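Local coordinates for malonyl CoA-acyl carrier protein transacylase (Clostridium perfringens, PDB 3PTW) that probably transfers malonyl groups from coenzyme A to the acyl carrier protein, the step that supplies extender units for fatty acid synthesis, at residues F26-E31 against L74-K79; V134-P139 against G186-K191; I217-L222 against N240-L245. All coordinates share one frame; numbering follows the deposited sequence.

Contact 1 (F26-E31 against L74-K79); sequences FEESKE and LTALDK
E28 holds its CG between its own backbone N and carbonyl carbon (chi1 64°), and a second bend at chi2 (-90°) lays the carboxylate against A76; the K79 side chain, stretched out from CG onward, crosses that of E28 at about a right angle. The two residues belong to a roughly antiparallel helix pair in the acyl transferase fold, helices 27-40 and 59-79, whose short segments approach to 8.4 Å with an angle of 150° between their directions. Alanine suits the centre of this interface because its single methyl lets the helices draw close: A76 CB sits over one face of the F26 ring, 3.9 Å from CG, and also meets S29 OG at 3.6 Å. F26, at the N-cap position, offers a broad apolar surface that also packs on F22 and on L298 and L301 of helix 298-315. The hydroxyl of S29 is hydrogen-bonded to A72 O, so a small polar side chain ties the two helices together without pushing them apart. T75 divides its work: OG1 is hydrogen-bonded to M71 O of its own helix, whereas CG2, anti to the backbone N, slides past E28 and lies 3.7 Å from E28 CB. The K79 chain lies against the carboxylate, its CD 3.4 Å from E28 OE2. The charged ends stop short of a direct salt bridge, with E28 OE1 and K79 NZ 4.2 Å apart. A water bridges the two groups, donating to E28 OE1 at 2.9 Å and accepting from K79 NZ at 3.1 Å.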
# COMPACT_ATOMS: atom_id res chain seq x y z
N PHE A 26 -1.14 11.82 -21.18
CA PHE A 26 -0.47 12.88 -20.45
C PHE A 26 1.04 12.79 -20.60
O PHE A 26 1.63 11.75 -20.30
CB PHE A 26 -0.91 12.87 -18.98
CG PHE A 26 -2.40 12.94 -18.80
CD1 PHE A 26 -3.09 14.13 -19.05
CD2 PHE A 26 -3.13 11.79 -18.48
CE1 PHE A 26 -4.48 14.18 -18.93
CE2 PHE A 26 -4.52 11.83 -18.36
CZ PHE A 26 -5.19 13.03 -18.58
N GLU A 27 1.65 13.87 -21.09
CA GLU A 27 3.09 13.88 -21.37
C GLU A 27 3.90 13.63 -20.12
O GLU A 27 4.88 12.89 -20.17
CB GLU A 27 3.53 15.20 -22.02
CG GLU A 27 3.33 15.24 -23.53
CD GLU A 27 4.30 14.34 -24.29
OE1 GLU A 27 5.51 14.35 -23.97
OE2 GLU A 27 3.85 13.64 -25.22
N GLU A 28 3.48 14.24 -19.02
CA GLU A 28 4.12 14.08 -17.72
C GLU A 28 4.02 12.65 -17.16
O GLU A 28 4.84 12.25 -16.34
CB GLU A 28 3.56 15.10 -16.71
CG GLU A 28 2.08 14.95 -16.35
CD GLU A 28 1.14 15.76 -17.26
OE1 GLU A 28 1.53 16.10 -18.40
OE2 GLU A 28 -0.00 16.04 -16.83
N SER A 29 3.03 11.89 -17.62
CA SER A 29 2.90 10.49 -17.21
C SER A 29 3.82 9.62 -18.06
O SER A 29 4.47 8.70 -17.55
CB SER A 29 1.44 10.03 -17.31
OG SER A 29 0.59 10.80 -16.47
N LYS A 30 3.87 9.92 -19.36
CA LYS A 30 4.86 9.38 -20.28
C LYS A 30 6.28 9.56 -19.71
O LYS A 30 7.07 8.61 -19.67
CB LYS A 30 4.73 10.06 -21.66
CG LYS A 30 5.32 9.27 -22.84
CD LYS A 30 5.08 9.94 -24.22
CE LYS A 30 3.67 9.68 -24.80
NZ LYS A 30 2.65 10.74 -24.48
N GLU A 31 6.57 10.77 -19.24
CA GLU A 31 7.91 11.10 -18.74
C GLU A 31 8.27 10.29 -17.49
O GLU A 31 9.43 9.89 -17.32
CB GLU A 31 8.01 12.61 -18.47
CG GLU A 31 9.34 13.09 -17.89
CD GLU A 31 9.49 14.61 -17.90
OE1 GLU A 31 10.64 15.09 -17.98
OE2 GLU A 31 8.46 15.33 -17.83
N LEU A 74 -0.32 10.36 -10.34
CA LEU A 74 -0.15 11.49 -9.44
C LEU A 74 0.35 12.77 -10.16
O LEU A 74 -0.14 13.87 -9.88
CB LEU A 74 0.83 11.13 -8.33
CG LEU A 74 1.30 12.27 -7.42
CD1 LEU A 74 0.14 12.88 -6.64
CD2 LEU A 74 2.40 11.78 -6.49
N THR A 75 1.34 12.61 -11.05
CA THR A 75 1.94 13.75 -11.75
C THR A 75 0.91 14.47 -12.60
O THR A 75 0.89 15.70 -12.63
CB THR A 75 3.15 13.32 -12.66
OG1 THR A 75 4.00 12.41 -11.97
CG2 THR A 75 3.98 14.52 -13.06
N ALA A 76 0.07 13.71 -13.29
CA ALA A 76 -1.00 14.27 -14.13
C ALA A 76 -2.07 14.92 -13.28
O ALA A 76 -2.57 15.99 -13.61
CB ALA A 76 -1.60 13.19 -15.00
N LEU A 77 -2.43 14.27 -12.18
CA LEU A 77 -3.32 14.89 -11.19
C LEU A 77 -2.76 16.24 -10.73
O LEU A 77 -3.50 17.22 -10.63
CB LEU A 77 -3.55 13.96 -10.00
CG LEU A 77 -4.88 13.20 -9.82
CD1 LEU A 77 -5.73 13.12 -11.08
CD2 LEU A 77 -4.65 11.80 -9.24
N ASP A 78 -1.45 16.28 -10.50
CA ASP A 78 -0.78 17.49 -10.01
C ASP A 78 -0.90 18.64 -11.02
O ASP A 78 -1.29 19.74 -10.65
CB ASP A 78 0.69 17.19 -9.68
CG ASP A 78 1.38 18.32 -8.93
OD1 ASP A 78 0.91 18.75 -7.85
OD2 ASP A 78 2.42 18.78 -9.42
N LYS A 79 -0.62 18.36 -12.29
CA LYS A 79 -0.75 19.38 -13.35
C LYS A 79 -2.19 19.88 -13.48
O LYS A 79 -2.42 21.03 -13.87
CB LYS A 79 -0.27 18.84 -14.70
CG LYS A 79 0.08 19.95 -15.69
CD LYS A 79 0.04 19.44 -17.11
CE LYS A 79 0.35 20.56 -18.08
NZ LYS A 79 0.50 20.05 -19.48
O HOH W 1 -0.78 17.22 -19.78

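Contact 2 (V134-P139 against G186-K191); sequences VLRMTP and GGRAIK
Two arginines lie against each other: R136 turns the edge of its guanidinium to the R188 chain, NH1 lying 3.4 Å from R188 CD. Their planar groups are only 30° apart in orientation, yet the charged ends do not touch, R136 NH1 standing 4.8 Å from R188 NE. The contact is built on the antiparallel pairing of strands 129-135 and 188-191, the latter at the edge of a four-stranded sheet whose beta-alpha-beta-beta-alpha-beta order is that of a ferredoxin-like subdomain. L135 and R188 form the hydrogen-bonded pair. The bond from L135 N to R188 O is short and almost straight (2.8 Å, 176°), whereas the return bond from R188 N to L135 O stretches to 3.3 Å where the strands end. Side chains of this pair run side by side; R188 is extended as far as CD and then bends at chi3 (56°), which sets NH2 3.3 Å from L135 CD1. The leucine thus gives the arginine an apolar support, and its CD1 also touches I190 CD1. On the other face, V134 and A189 make the non-hydrogen-bonded pair and turn compact apolar groups to the helices, V134 meeting V142 and I182, A189 meeting M179 and I182. Glycines suit the entry to the edge strand. G186, with positive phi, is the C-prime residue of the Schellman motif ending helix 172-184; a CB here would press on the preceding carbonyl O. G187, having no side chain, leaves room for the bent, buried M137, whose SD comes within 3.8 Å of G187 CA.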
# COMPACT_ATOMS: atom_id res chain seq x y z
N VAL A 134 -9.25 -12.64 7.66
CA VAL A 134 -10.10 -12.92 8.83
C VAL A 134 -11.30 -11.97 8.80
O VAL A 134 -11.12 -10.76 8.81
CB VAL A 134 -9.31 -12.79 10.16
CG1 VAL A 134 -10.23 -13.00 11.37
CG2 VAL A 134 -8.15 -13.77 10.21
N LEU A 135 -12.50 -12.53 8.75
CA LEU A 135 -13.71 -11.74 8.61
C LEU A 135 -14.56 -11.76 9.88
O LEU A 135 -14.59 -12.76 10.59
CB LEU A 135 -14.54 -12.22 7.42
CG LEU A 135 -13.94 -12.17 6.01
CD1 LEU A 135 -14.99 -12.56 4.99
CD2 LEU A 135 -13.41 -10.79 5.70
N ARG A 136 -15.23 -10.64 10.15
CA ARG A 136 -16.24 -10.53 11.22
C ARG A 136 -15.66 -10.78 12.63
O ARG A 136 -16.33 -11.38 13.49
CB ARG A 136 -17.39 -11.50 10.98
CG ARG A 136 -18.78 -10.89 11.11
CD ARG A 136 -19.54 -10.90 9.78
NE ARG A 136 -19.26 -12.08 8.95
CZ ARG A 136 -19.56 -13.34 9.28
NH1 ARG A 136 -19.26 -14.33 8.44
NH2 ARG A 136 -20.13 -13.62 10.45
N MET A 137 -14.43 -10.33 12.84
CA MET A 137 -13.79 -10.43 14.14
C MET A 137 -13.17 -9.08 14.46
O MET A 137 -12.56 -8.46 13.59
CB MET A 137 -12.67 -11.47 14.12
CG MET A 137 -12.99 -12.82 13.49
SD MET A 137 -13.18 -14.13 14.70
CE MET A 137 -11.61 -14.07 15.54
N THR A 138 -13.31 -8.66 15.71
CA THR A 138 -12.60 -7.46 16.20
C THR A 138 -11.13 -7.82 16.40
O THR A 138 -10.79 -9.01 16.47
CB THR A 138 -13.20 -6.94 17.52
OG1 THR A 138 -13.08 -7.95 18.54
CG2 THR A 138 -14.68 -6.55 17.34
N PRO A 139 -10.25 -6.80 16.47
CA PRO A 139 -8.85 -7.08 16.79
C PRO A 139 -8.69 -7.90 18.07
O PRO A 139 -7.86 -8.81 18.13
CB PRO A 139 -8.25 -5.68 16.99
CG PRO A 139 -9.11 -4.79 16.13
CD PRO A 139 -10.48 -5.37 16.18
N GLY A 186 -17.32 -18.25 15.31
CA GLY A 186 -18.28 -17.53 14.49
C GLY A 186 -17.71 -16.54 13.49
O GLY A 186 -18.45 -15.81 12.83
N GLY A 187 -16.38 -16.50 13.40
CA GLY A 187 -15.72 -15.74 12.36
C GLY A 187 -15.49 -16.61 11.14
O GLY A 187 -15.83 -17.80 11.12
N ARG A 188 -14.91 -16.00 10.11
CA ARG A 188 -14.58 -16.70 8.87
C ARG A 188 -13.13 -16.44 8.56
O ARG A 188 -12.62 -15.34 8.81
CB ARG A 188 -15.43 -16.20 7.71
CG ARG A 188 -16.86 -16.74 7.65
CD ARG A 188 -17.52 -16.33 6.33
NE ARG A 188 -16.72 -16.79 5.20
CZ ARG A 188 -16.50 -16.10 4.08
NH1 ARG A 188 -15.73 -16.62 3.14
NH2 ARG A 188 -17.02 -14.90 3.91
N ALA A 189 -12.47 -17.44 8.01
CA ALA A 189 -11.07 -17.33 7.64
C ALA A 189 -10.90 -17.84 6.22
O ALA A 189 -11.41 -18.90 5.87
CB ALA A 189 -10.22 -18.13 8.60
N ILE A 190 -10.19 -17.07 5.40
CA ILE A 190 -9.88 -17.48 4.03
C ILE A 190 -8.37 -17.53 3.88
O ILE A 190 -7.69 -16.53 4.13
CB ILE A 190 -10.43 -16.48 2.97
CG1 ILE A 190 -11.86 -16.03 3.31
CG2 ILE A 190 -10.34 -17.09 1.54
CD1 ILE A 190 -12.32 -14.81 2.50
N LYS A 191 -7.85 -18.67 3.47
CA LYS A 191 -6.44 -18.75 3.14
C LYS A 191 -6.20 -17.95 1.86
O LYS A 191 -6.79 -18.24 0.82
CB LYS A 191 -5.98 -20.20 2.98
CG LYS A 191 -4.46 -20.34 2.86
CD LYS A 191 -4.06 -21.68 2.26
CE LYS A 191 -2.57 -21.69 1.89
NZ LYS A 191 -2.07 -23.08 1.68

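Contact 3 (I217-L222 against N240-L245); sequences ISINKL and NIIELL
Apolar contacts between I219, L222, I241 and I242 carry almost all of the contact, and no hydrogen bond spans the two segments. I241 is central: its CG1-CD1 arm is drawn out straight (chi2 169°) towards the loop, so that the terminal CD1 slips between the branches of two loop residues. It lies 3.8 Å from I219 CG2 and 3.2 Å from L222 CD2. The second distance is tighter than normal van der Waals contact, so the exact placing of those methyl groups is doubtful, though the pairing itself is clear. I219 uses its other branch as well, CD1 approaching I242 CG1 at 3.7 Å. A branched isoleucine suits this place because its two arms serve different partners, CG2 meeting I241 and CD1 meeting I242. The extended loop sorts its residues accordingly: I219 and L222 point toward the helix, while N220 and K221 point away.

Polar interactions stay within each segment or look outward. N240 occupies the N-cap of helix 241-248 and fits it as a short amide, its OD1 accepting from E243 N at 3.1 Å (151° at the hydrogen). The donor stands above the amide's carbonyl plane, 36° out of it. In the loop, K221 bends at its end so that NZ donates to the carbonyl O of the next residue, L222, also at 3.1 Å. The N220 backbone is bonded to A103, and its ND2 makes a weak hydrogen bond to G102 O.

L222 and L245 both touch L98 of helix 93-100, while I242 and L245 rest on L214 of helix 204-214. An Asn N-cap thus starts helix 241-248, whose first turn packs on the loop joining helix 204-214 to strand 225-228 in the larger alpha/beta part of the acyl transferase domain.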
# COMPACT_ATOMS: atom_id res chain seq x y z
N ILE A 217 20.69 5.32 0.60
CA ILE A 217 20.08 6.38 -0.21
C ILE A 217 19.85 7.67 0.58
O ILE A 217 19.96 7.68 1.80
CB ILE A 217 18.78 5.91 -0.99
CG1 ILE A 217 17.49 6.17 -0.18
CG2 ILE A 217 18.91 4.48 -1.54
CD1 ILE A 217 16.86 4.96 0.44
N SER A 218 19.55 8.74 -0.14
CA SER A 218 19.30 10.04 0.47
C SER A 218 17.84 10.22 0.88
O SER A 218 16.91 10.06 0.06
CB SER A 218 19.77 11.17 -0.44
OG SER A 218 19.54 10.85 -1.80
N ILE A 219 17.63 10.54 2.15
CA ILE A 219 16.30 10.71 2.70
C ILE A 219 16.15 12.14 3.21
O ILE A 219 16.94 12.59 4.03
CB ILE A 219 16.00 9.65 3.79
CG1 ILE A 219 15.77 8.29 3.14
CG2 ILE A 219 14.77 10.04 4.62
CD1 ILE A 219 16.24 7.12 3.95
N ASN A 220 15.13 12.83 2.70
CA ASN A 220 14.88 14.22 3.02
C ASN A 220 13.74 14.39 4.03
O ASN A 220 13.00 13.45 4.33
CB ASN A 220 14.53 15.00 1.75
CG ASN A 220 15.57 14.83 0.66
OD1 ASN A 220 16.70 15.30 0.80
ND2 ASN A 220 15.19 14.16 -0.43
N LYS A 221 13.62 15.62 4.52
CA LYS A 221 12.48 16.04 5.33
C LYS A 221 11.17 15.84 4.55
O LYS A 221 11.11 16.04 3.33
CB LYS A 221 12.69 17.51 5.72
CG LYS A 221 11.50 18.23 6.33
CD LYS A 221 11.67 19.74 6.22
CE LYS A 221 10.47 20.48 6.79
NZ LYS A 221 9.26 20.32 5.93
N LEU A 222 10.11 15.42 5.25
CA LEU A 222 8.79 15.27 4.64
C LEU A 222 8.10 16.61 4.48
O LEU A 222 8.16 17.47 5.38
CB LEU A 222 7.85 14.39 5.47
CG LEU A 222 8.26 13.17 6.30
CD1 LEU A 222 7.18 12.10 6.15
CD2 LEU A 222 9.61 12.62 5.90
N ASN A 240 12.39 8.09 13.25
CA ASN A 240 13.37 7.52 12.35
C ASN A 240 12.70 6.86 11.14
O ASN A 240 12.11 5.78 11.26
CB ASN A 240 14.25 6.52 13.09
CG ASN A 240 15.47 6.11 12.28
OD1 ASN A 240 15.37 5.60 11.16
ND2 ASN A 240 16.64 6.33 12.86
N ILE A 241 12.79 7.50 9.98
CA ILE A 241 12.12 7.00 8.78
C ILE A 241 12.56 5.58 8.39
O ILE A 241 11.72 4.70 8.19
CB ILE A 241 12.26 7.99 7.59
CG1 ILE A 241 11.46 9.26 7.88
CG2 ILE A 241 11.78 7.35 6.28
CD1 ILE A 241 11.73 10.37 6.90
N ILE A 242 13.87 5.37 8.28
CA ILE A 242 14.44 4.05 7.97
C ILE A 242 13.88 2.94 8.87
O ILE A 242 13.54 1.85 8.39
CB ILE A 242 15.99 4.08 8.04
CG1 ILE A 242 16.56 4.94 6.90
CG2 ILE A 242 16.60 2.65 8.05
CD1 ILE A 242 17.82 5.71 7.28
N GLU A 243 13.74 3.22 10.16
CA GLU A 243 13.28 2.21 11.11
C GLU A 243 11.80 1.92 10.94
O GLU A 243 11.39 0.77 11.03
CB GLU A 243 13.58 2.66 12.54
CG GLU A 243 12.89 1.87 13.62
CD GLU A 243 12.68 2.71 14.86
OE1 GLU A 243 11.50 3.05 15.15
OE2 GLU A 243 13.69 3.06 15.53
N LEU A 244 11.00 2.96 10.71
CA LEU A 244 9.57 2.78 10.43
C LEU A 244 9.33 2.00 9.13
O LEU A 244 8.30 1.35 8.98
CB LEU A 244 8.87 4.13 10.38
CG LEU A 244 8.04 4.57 11.60
CD1 LEU A 244 8.41 3.90 12.92
CD2 LEU A 244 8.09 6.07 11.74
N LEU A 245 10.28 2.07 8.21
CA LEU A 245 10.17 1.40 6.91
C LEU A 245 10.74 -0.02 7.04
O LEU A 245 10.27 -0.97 6.40
CB LEU A 245 10.93 2.20 5.85
CG LEU A 245 10.25 2.96 4.71
CD1 LEU A 245 8.79 3.33 4.96
CD2 LEU A 245 11.09 4.17 4.32

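In the fold
The three contacts follow one another along the chain, none touching another. Contacts 1 and 3 belong to the larger alpha/beta part, with centres about 25 Å apart and nearest atoms about 13 Å apart. Contact 2 closes the edge of the smaller four-stranded sheet; it lies on the opposite side of the chain's centre, its centre about 40 Å from that of contact 1 and about 34 Å from that of contact 3. In this family the active site lies between the two parts. Contact 3 packs on helix 93-100, which begins at the end of a GxSxG pattern consistent with a nucleophile elbow, whereas contacts 1 and 2 are outlying structural packing.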